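Local coordinates for TetR-family transcriptional regulator (Pectobacterium atrosepticum, PDB 2HYT), which probably binds DNA as a transcriptional regulator of the TetR family, through an N-terminal helix-turn-helix motif, at residues A[63-67]-A[104-109]; A[71-75]-A[99-105]. One frame throughout, in Å; residues are numbered along the deposited sequence.

Contact 1 of 2, residues A[63-67]-A[104-109]. With EDO (1,2-ethanediol), chain D.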
ATOM      1  N   VAL A  63      -2.112  18.326  -6.325  1.00 18.68           N
ATOM      2  CA  VAL A  63      -2.063  18.696  -4.911  1.00 16.76           C
ATOM      3  C   VAL A  63      -1.275  17.652  -4.137  1.00 20.31           C
ATOM      4  O   VAL A  63      -0.390  18.005  -3.341  1.00 20.60           O
ATOM      5  CB  VAL A  63      -3.467  18.840  -4.352  1.00 18.61           C
ATOM      6  CG1 VAL A  63      -3.454  18.860  -2.835  1.00 17.28           C
ATOM      7  CG2 VAL A  63      -4.168  20.129  -4.955  1.00 19.33           C
ATOM      8  N   VAL A  64      -1.597  16.378  -4.360  1.00 18.79           N
ATOM      9  CA  VAL A  64      -0.879  15.275  -3.682  1.00 19.07           C
ATOM     10  C   VAL A  64       0.639  15.308  -3.973  1.00 20.34           C
ATOM     11  O   VAL A  64       1.448  15.192  -3.039  1.00 21.53           O
ATOM     12  CB  VAL A  64      -1.489  13.920  -4.035  1.00 20.02           C
ATOM     13  CG1 VAL A  64      -0.562  12.788  -3.660  1.00 21.37           C
ATOM     14  CG2 VAL A  64      -2.885  13.773  -3.368  1.00 19.57           C
ATOM     15  N   GLU A  65       1.023  15.509  -5.228  1.00 20.52           N
ATOM     16  CA  GLU A  65       2.426  15.636  -5.597  1.00 21.63           C
ATOM     17  C   GLU A  65       3.136  16.715  -4.761  1.00 20.47           C
ATOM     18  O   GLU A  65       4.257  16.497  -4.278  1.00 24.18           O
ATOM     19  CB  GLU A  65       2.566  15.908  -7.082  1.00 23.18           C
ATOM     20  CG  GLU A  65       3.985  16.175  -7.538  1.00 24.83           C
ATOM     21  CD  GLU A  65       4.088  16.448  -9.028  1.00 33.41           C
ATOM     22  OE1 GLU A  65       3.207  17.150  -9.592  1.00 42.73           O
ATOM     23  OE2 GLU A  65       5.094  16.009  -9.623  1.00 43.38           O
ATOM     24  N   GLN A  66       2.495  17.877  -4.574  1.00 18.62           N
ATOM     25  CA  GLN A  66       3.094  18.957  -3.790  0.50 20.58           C
ATOM     26  C   GLN A  66       3.209  18.568  -2.329  1.00 20.68           C
ATOM     27  O   GLN A  66       4.237  18.781  -1.702  1.00 23.47           O
ATOM     28  CB  GLN A  66       2.252  20.212  -3.827  0.50 20.32           C
ATOM     29  CG  GLN A  66       2.512  21.151  -4.933  0.50 26.42           C
ATOM     30  CD  GLN A  66       1.926  22.513  -4.616  0.50 28.52           C
ATOM     31  OE1 GLN A  66       0.962  22.627  -3.853  0.50 29.76           O
ATOM     32  NE2 GLN A  66       2.532  23.554  -5.152  0.50 32.12           N
ATOM     33  N   ILE A  67       2.131  18.032  -1.791  1.00 19.70           N
ATOM     34  CA  ILE A  67       2.133  17.565  -0.426  1.00 18.25           C
ATOM     35  C   ILE A  67       3.227  16.511  -0.210  1.00 18.80           C
ATOM     36  O   ILE A  67       3.961  16.592   0.780  1.00 21.91           O
ATOM     37  CB  ILE A  67       0.773  17.005  -0.004  1.00 20.87           C
ATOM     38  CG1 ILE A  67      -0.278  18.115  -0.008  1.00 19.32           C
ATOM     39  CG2 ILE A  67       0.848  16.420   1.390  1.00 22.50           C
ATOM     40  CD1 ILE A  67      -1.756  17.633   0.246  1.00 19.43           C
ATOM     41  N   GLU A 104      -4.495  18.217   6.724  1.00 19.51           N
ATOM     42  CA  GLU A 104      -4.357  18.106   5.295  1.00 18.86           C
ATOM     43  C   GLU A 104      -3.947  16.708   4.824  1.00 18.81           C
ATOM     44  O   GLU A 104      -4.474  16.188   3.853  1.00 21.45           O
ATOM     45  CB  GLU A 104      -3.338  19.119   4.752  1.00 20.42           C
ATOM     46  CG  GLU A 104      -3.278  19.064   3.256  1.00 20.34           C
ATOM     47  CD  GLU A 104      -2.541  20.231   2.670  1.00 27.86           C
ATOM     48  OE1 GLU A 104      -1.432  20.492   3.165  1.00 27.05           O
ATOM     49  OE2 GLU A 104      -3.058  20.829   1.697  1.00 27.20           O
ATOM     50  N   ILE A 105      -2.956  16.138   5.492  1.00 20.63           N
ATOM     51  CA  ILE A 105      -2.469  14.809   5.158  1.00 18.50           C
ATOM     52  C   ILE A 105      -3.545  13.787   5.434  1.00 19.09           C
ATOM     53  O   ILE A 105      -3.823  12.913   4.611  1.00 19.85           O
ATOM     54  CB  ILE A 105      -1.135  14.544   5.924  1.00 20.78           C
ATOM     55  CG1 ILE A 105      -0.073  15.518   5.384  1.00 22.79           C
ATOM     56  CG2 ILE A 105      -0.681  13.080   5.780  1.00 17.68           C
ATOM     57  CD1 ILE A 105       1.252  15.491   6.156  1.00 24.68           C
ATOM     58  N   GLN A 106      -4.155  13.873   6.607  1.00 18.05           N
ATOM     59  CA  GLN A 106      -5.189  12.957   6.975  1.00 18.52           C
ATOM     60  C   GLN A 106      -6.269  12.890   5.925  1.00 20.10           C
ATOM     61  O   GLN A 106      -6.760  11.821   5.572  1.00 21.90           O
ATOM     62  CB  GLN A 106      -5.778  13.382   8.327  1.00 20.68           C
ATOM     63  CG  GLN A 106      -6.866  12.515   8.816  1.00 21.37           C
ATOM     64  CD  GLN A 106      -7.454  13.068  10.108  1.00 28.44           C
ATOM     65  OE1 GLN A 106      -7.976  14.193  10.126  1.00 37.80           O
ATOM     66  NE2 GLN A 106      -7.301  12.329  11.189  1.00 35.52           N
ATOM     67  N   ARG A 107      -6.725  14.063   5.490  1.00 18.53           N
ATOM     68  CA  ARG A 107      -7.884  14.139   4.624  1.00 19.80           C
ATOM     69  C   ARG A 107      -7.498  13.963   3.174  1.00 18.56           C
ATOM     70  O   ARG A 107      -7.920  12.995   2.535  1.00 21.51           O
ATOM     71  CB  ARG A 107      -8.578  15.456   4.859  1.00 19.63           C
ATOM     72  CG  ARG A 107      -9.352  15.439   6.191  1.00 24.06           C
ATOM     73  CD  ARG A 107     -10.276  16.646   6.289  1.00 32.10           C
ATOM     74  NE  ARG A 107      -9.523  17.865   6.516  1.00 33.68           N
ATOM     75  CZ  ARG A 107      -9.998  19.108   6.388  1.00 46.27           C
ATOM     76  NH1 ARG A 107     -11.245  19.333   5.986  1.00 42.55           N
ATOM     77  NH2 ARG A 107      -9.199  20.139   6.665  1.00 44.96           N
ATOM     78  N   ILE A 108      -6.645  14.863   2.674  1.00 19.26           N
ATOM     79  CA  ILE A 108      -6.320  14.880   1.237  1.00 19.46           C
ATOM     80  C   ILE A 108      -5.570  13.616   0.773  1.00 18.05           C
ATOM     81  O   ILE A 108      -5.909  13.021  -0.247  1.00 20.93           O
ATOM     82  CB  ILE A 108      -5.504  16.118   0.864  1.00 19.50           C
ATOM     83  CG1 ILE A 108      -6.325  17.389   1.140  1.00 21.22           C
ATOM     84  CG2 ILE A 108      -5.050  16.031  -0.619  1.00 21.22           C
ATOM     85  CD1 ILE A 108      -7.592  17.472   0.301  1.00 26.89           C
ATOM     86  N   VAL A 109      -4.552  13.204   1.533  1.00 19.65           N
ATOM     87  CA  VAL A 109      -3.702  12.079   1.145  1.00 19.11           C
ATOM     88  C   VAL A 109      -4.319  10.761   1.616  1.00 19.88           C
ATOM     89  O   VAL A 109      -4.495   9.851   0.845  1.00 20.49           O
ATOM     90  CB  VAL A 109      -2.271  12.238   1.690  1.00 19.40           C
ATOM     91  CG1 VAL A 109      -1.394  10.982   1.428  1.00 21.35           C
ATOM     92  CG2 VAL A 109      -1.609  13.501   1.159  1.00 20.14           C
TER
HETATM   93  C1  EDO D 199       2.739  18.816   4.012  1.00 36.26           C
HETATM   94  O1  EDO D 199       3.794  18.989   4.969  1.00 41.82           O
HETATM   95  C2  EDO D 199       1.616  19.765   4.438  1.00 45.93           C
HETATM   96  O2  EDO D 199       0.395  19.068   4.643  1.00 37.02           O
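Val63 opens the contact by setting CG1 against CG2 of Ile108, 3.9 Å away, the two side chains crossing at about a right angle. Val64 reaches the same methyl more loosely from its CG2, its branch sliding past that of Ile108 in the opposite direction. One turn on, Ile67 does most of the work as a knob in a hole formed by Glu104, Ile105, Ile108 and Val109. Its two branches divide the hole. CG2, opposite the backbone N, lies 3.8 Å from Val109 CG2, while the extended CG1 branch (chi2 173°) carries CD1 to 3.8 Å from Ile108 CG2 and 3.6 Å from Glu104 CD. CG and the carboxylate of Glu104 thus pack against that methyl, while OE1 also accepts a 2.7 Å hydrogen bond from O2 of an ethanediol, probably from the crystallisation liquor, and pairs with Arg22. No hydrogen bond joins the segments, whose axes stay 10.8 Å apart and run roughly antiparallel at 147°. Helix 7-28 adds a third wall, with Leu18 on Val63 and Arg22 on Val63 and Ile67, so this packing ties the first helix of the DNA-binding region to helices 56-81 and 103-117.

Contact 2 of 2, residues A[71-75]-A[99-105]. With EDO (1,2-ethanediol), chain D.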
HETATM    1  N   MSE A  71       6.294  16.594   2.450  1.00 21.27           N
HETATM    2  CA  MSE A  71       6.499  15.514   3.428  1.00 20.55           C
HETATM    3  C   MSE A  71       7.934  14.982   3.342  1.00 21.78           C
HETATM    4  O   MSE A  71       8.600  14.812   4.374  1.00 22.89           O
HETATM    5  CB  MSE A  71       5.473  14.406   3.212  1.00 22.66           C
HETATM    6  CG  MSE A  71       4.106  14.829   3.594  1.00 21.12           C
HETATM    7 SE   MSE A  71       2.799  13.392   3.288  0.75 26.75          SE
HETATM    8  CE  MSE A  71       3.604  12.044   4.462  1.00 30.21           C
ATOM      9  N   ASP A  72       8.386  14.734   2.119  1.00 21.41           N
ATOM     10  CA  ASP A  72       9.714  14.146   1.922  0.50 22.00           C
ATOM     11  C   ASP A  72      10.754  15.079   2.546  1.00 23.06           C
ATOM     12  O   ASP A  72      11.674  14.603   3.240  1.00 21.78           O
ATOM     13  CB  ASP A  72      10.004  13.870   0.441  0.50 23.45           C
ATOM     14  CG  ASP A  72      11.275  13.030   0.229  0.50 24.29           C
ATOM     15  OD1 ASP A  72      12.385  13.569   0.369  0.50 33.87           O
ATOM     16  OD2 ASP A  72      11.170  11.820  -0.095  0.50 40.51           O
ATOM     17  N   GLU A  73      10.601  16.380   2.332  1.00 25.07           N
ATOM     18  CA  GLU A  73      11.543  17.377   2.863  1.00 25.66           C
ATOM     19  C   GLU A  73      11.570  17.356   4.384  1.00 24.78           C
ATOM     20  O   GLU A  73      12.640  17.367   5.005  1.00 21.71           O
ATOM     21  CB  GLU A  73      11.135  18.774   2.384  1.00 26.45           C
ATOM     22  CG  GLU A  73      12.065  19.864   2.833  1.00 31.20           C
ATOM     23  CD  GLU A  73      11.799  21.181   2.099  1.00 36.60           C
ATOM     24  OE1 GLU A  73      11.395  21.129   0.914  1.00 53.15           O
ATOM     25  OE2 GLU A  73      12.023  22.250   2.709  1.00 58.05           O
ATOM     26  N   ARG A  74      10.393  17.287   4.985  1.00 20.69           N
ATOM     27  CA  ARG A  74      10.266  17.310   6.441  1.00 20.90           C
ATOM     28  C   ARG A  74      10.917  16.058   7.088  1.00 20.37           C
ATOM     29  O   ARG A  74      11.639  16.111   8.105  1.00 22.72           O
ATOM     30  CB  ARG A  74       8.793  17.393   6.836  1.00 21.31           C
ATOM     31  CG  ARG A  74       8.187  18.760   6.606  1.00 24.86           C
ATOM     32  CD  ARG A  74       6.670  18.719   6.882  1.00 23.42           C
ATOM     33  NE  ARG A  74       6.370  18.338   8.254  1.00 26.07           N
ATOM     34  CZ  ARG A  74       5.146  18.086   8.719  1.00 25.54           C
ATOM     35  NH1 ARG A  74       4.098  18.150   7.934  1.00 26.92           N
ATOM     36  NH2 ARG A  74       4.995  17.711   9.969  1.00 26.63           N
ATOM     37  N   LEU A  75      10.680  14.921   6.459  1.00 18.99           N
ATOM     38  CA  LEU A  75      11.163  13.663   6.949  1.00 17.99           C
ATOM     39  C   LEU A  75      12.683  13.537   6.784  1.00 20.16           C
ATOM     40  O   LEU A  75      13.372  13.066   7.700  1.00 23.29           O
ATOM     41  CB  LEU A  75      10.441  12.512   6.263  1.00 20.08           C
ATOM     42  CG  LEU A  75       8.968  12.416   6.638  1.00 21.62           C
ATOM     43  CD1 LEU A  75       8.286  11.579   5.564  1.00 24.39           C
ATOM     44  CD2 LEU A  75       8.756  11.868   8.059  1.00 23.16           C
HETATM   45  N   MSE A  99       2.131  12.411  11.143  1.00 19.51           N
HETATM   46  CA  MSE A  99       1.547  13.165  10.038  1.00 18.71           C
HETATM   47  C   MSE A  99       0.142  12.732   9.677  1.00 17.38           C
HETATM   48  O   MSE A  99      -0.629  13.532   9.124  1.00 19.65           O
HETATM   49  CB  MSE A  99       2.433  13.039   8.832  1.00 20.63           C
HETATM   50  CG  MSE A  99       3.550  13.909   8.889  1.00 18.58           C
HETATM   51 SE   MSE A  99       4.830  13.497   7.405  0.75 25.33          SE
HETATM   52  CE  MSE A  99       6.015  14.870   7.877  1.00 29.78           C
ATOM     53  N   ALA A 100      -0.242  11.494  10.013  1.00 18.01           N
ATOM     54  CA  ALA A 100      -1.583  10.990   9.703  1.00 19.27           C
ATOM     55  C   ALA A 100      -2.685  11.713  10.481  1.00 19.34           C
ATOM     56  O   ALA A 100      -3.862  11.529  10.181  1.00 22.88           O
ATOM     57  CB  ALA A 100      -1.678   9.504   9.970  1.00 20.67           C
ATOM     58  N   LEU A 101      -2.312  12.477  11.499  1.00 19.43           N
ATOM     59  CA  LEU A 101      -3.300  13.272  12.254  1.00 21.27           C
ATOM     60  C   LEU A 101      -3.302  14.737  11.846  1.00 21.47           C
ATOM     61  O   LEU A 101      -4.123  15.518  12.350  1.00 22.04           O
ATOM     62  CB  LEU A 101      -3.058  13.154  13.745  1.00 22.71           C
ATOM     63  CG  LEU A 101      -3.186  11.735  14.341  1.00 23.51           C
ATOM     64  CD1 LEU A 101      -3.058  11.782  15.889  1.00 25.01           C
ATOM     65  CD2 LEU A 101      -4.480  11.045  13.903  1.00 26.86           C
ATOM     66  N   GLU A 102      -2.404  15.153  10.960  1.00 19.01           N
ATOM     67  CA  GLU A 102      -2.439  16.530  10.481  1.00 19.21           C
ATOM     68  C   GLU A 102      -3.589  16.657   9.498  1.00 18.48           C
ATOM     69  O   GLU A 102      -3.731  15.846   8.587  1.00 20.39           O
ATOM     70  CB  GLU A 102      -1.098  16.901   9.810  1.00 20.86           C
ATOM     71  CG  GLU A 102       0.071  16.797  10.775  1.00 22.92           C
ATOM     72  CD  GLU A 102       1.391  17.216  10.179  1.00 24.16           C
ATOM     73  OE1 GLU A 102       1.410  17.672   8.997  1.00 25.89           O
ATOM     74  OE2 GLU A 102       2.422  17.111  10.903  1.00 29.16           O
ATOM     75  N   PRO A 103      -4.455  17.659   9.678  1.00 20.19           N
ATOM     76  CA  PRO A 103      -5.670  17.659   8.837  1.00 19.50           C
ATOM     77  C   PRO A 103      -5.479  17.538   7.325  1.00 18.80           C
ATOM     78  O   PRO A 103      -6.246  16.813   6.673  1.00 19.77           O
ATOM     79  CB  PRO A 103      -6.365  18.983   9.231  1.00 23.77           C
ATOM     80  CG  PRO A 103      -5.901  19.240  10.561  1.00 26.50           C
ATOM     81  CD  PRO A 103      -4.489  18.723  10.686  1.00 23.15           C
ATOM     82  N   GLU A 104      -4.495  18.217   6.724  1.00 19.51           N
ATOM     83  CA  GLU A 104      -4.357  18.106   5.295  1.00 18.86           C
ATOM     84  C   GLU A 104      -3.947  16.708   4.824  1.00 18.81           C
ATOM     85  O   GLU A 104      -4.474  16.188   3.853  1.00 21.45           O
ATOM     86  CB  GLU A 104      -3.338  19.119   4.752  1.00 20.42           C
ATOM     87  CG  GLU A 104      -3.278  19.064   3.256  1.00 20.34           C
ATOM     88  CD  GLU A 104      -2.541  20.231   2.670  1.00 27.86           C
ATOM     89  OE1 GLU A 104      -1.432  20.492   3.165  1.00 27.05           O
ATOM     90  OE2 GLU A 104      -3.058  20.829   1.697  1.00 27.20           O
ATOM     91  N   ILE A 105      -2.956  16.138   5.492  1.00 20.63           N
ATOM     92  CA  ILE A 105      -2.469  14.809   5.158  1.00 18.50           C
ATOM     93  C   ILE A 105      -3.545  13.787   5.434  1.00 19.09           C
ATOM     94  O   ILE A 105      -3.823  12.913   4.611  1.00 19.85           O
ATOM     95  CB  ILE A 105      -1.135  14.544   5.924  1.00 20.78           C
ATOM     96  CG1 ILE A 105      -0.073  15.518   5.384  1.00 22.79           C
ATOM     97  CG2 ILE A 105      -0.681  13.080   5.780  1.00 17.68           C
ATOM     98  CD1 ILE A 105       1.252  15.491   6.156  1.00 24.68           C
TER
HETATM   99  C1  EDO D 199       2.739  18.816   4.012  1.00 36.26           C
HETATM  100  O1  EDO D 199       3.794  18.989   4.969  1.00 41.82           O
HETATM  101  C2  EDO D 199       1.616  19.765   4.438  1.00 45.93           C
HETATM  102  O2  EDO D 199       0.395  19.068   4.643  1.00 37.02           O
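Arg74 and Glu102 meet edge to edge in a two-pronged salt bridge, NH1 of Arg74 donating a hydrogen bond to Glu102 OE1 at 2.9 Å and NH2 one to OE2. Both bonds are almost straight, at 177°, and the guanidinium and carboxylate planes differ by only 6°; the NH2 position is less certain, so NH1 is the firmer evidence. There OE1, 2° out of the guanidinium plane, accepts on its syn lone pair. NH1 also donates to O1 of the bound ethanediol, 3.1 Å away at the guanidinium edge. The extended chain of Met99, a selenomethionine like Met71, comes from the opposite direction and places CE over the centre of one guanidinium face, 3.4 Å from Arg74 CZ. That methyl also rests on Leu75, 4.0 Å from its CG. This joins helix 56-81, the long helix that in TetR-family proteins leads from the DNA-binding domain into the C-terminal domain, to the turn between helices 85-98 and 103-117. Glu102 is the N-cap residue of the latter helix; its CB points toward 71-75, and the extended chain carries the carboxylate to Arg74. Deeper in, Met71 bends at its last torsion (chi3 59°), bringing CE to 3.5 Å from Met99 SE, and its own SE lies 3.9 Å from Ile105 CD1. Tyr96 of helix 85-98 packs on both Met71 and Leu75.

In the fold
Contacts 1 and 2 have centres about 8 Å apart and both join helix 56-81 to the region of helix 103-117. In sequence, 63-67 and 71-75 come first, then 99-105 and 104-109, so contact 2 falls within the chain interval spanned by contact 1. Glu104 and Ile105 belong to both, and one ethanediol spans them, accepting from Arg74 and donating to Glu104. The two also touch directly, Gln106 CB lying 3.2 Å from Ala100 O. Contact 1 faces helix 7-28, at the junction with the DNA-binding domain; contact 2 lies further along helix 56-81, among C-terminal helices. By family analogy, this shared helix may couple the two domains.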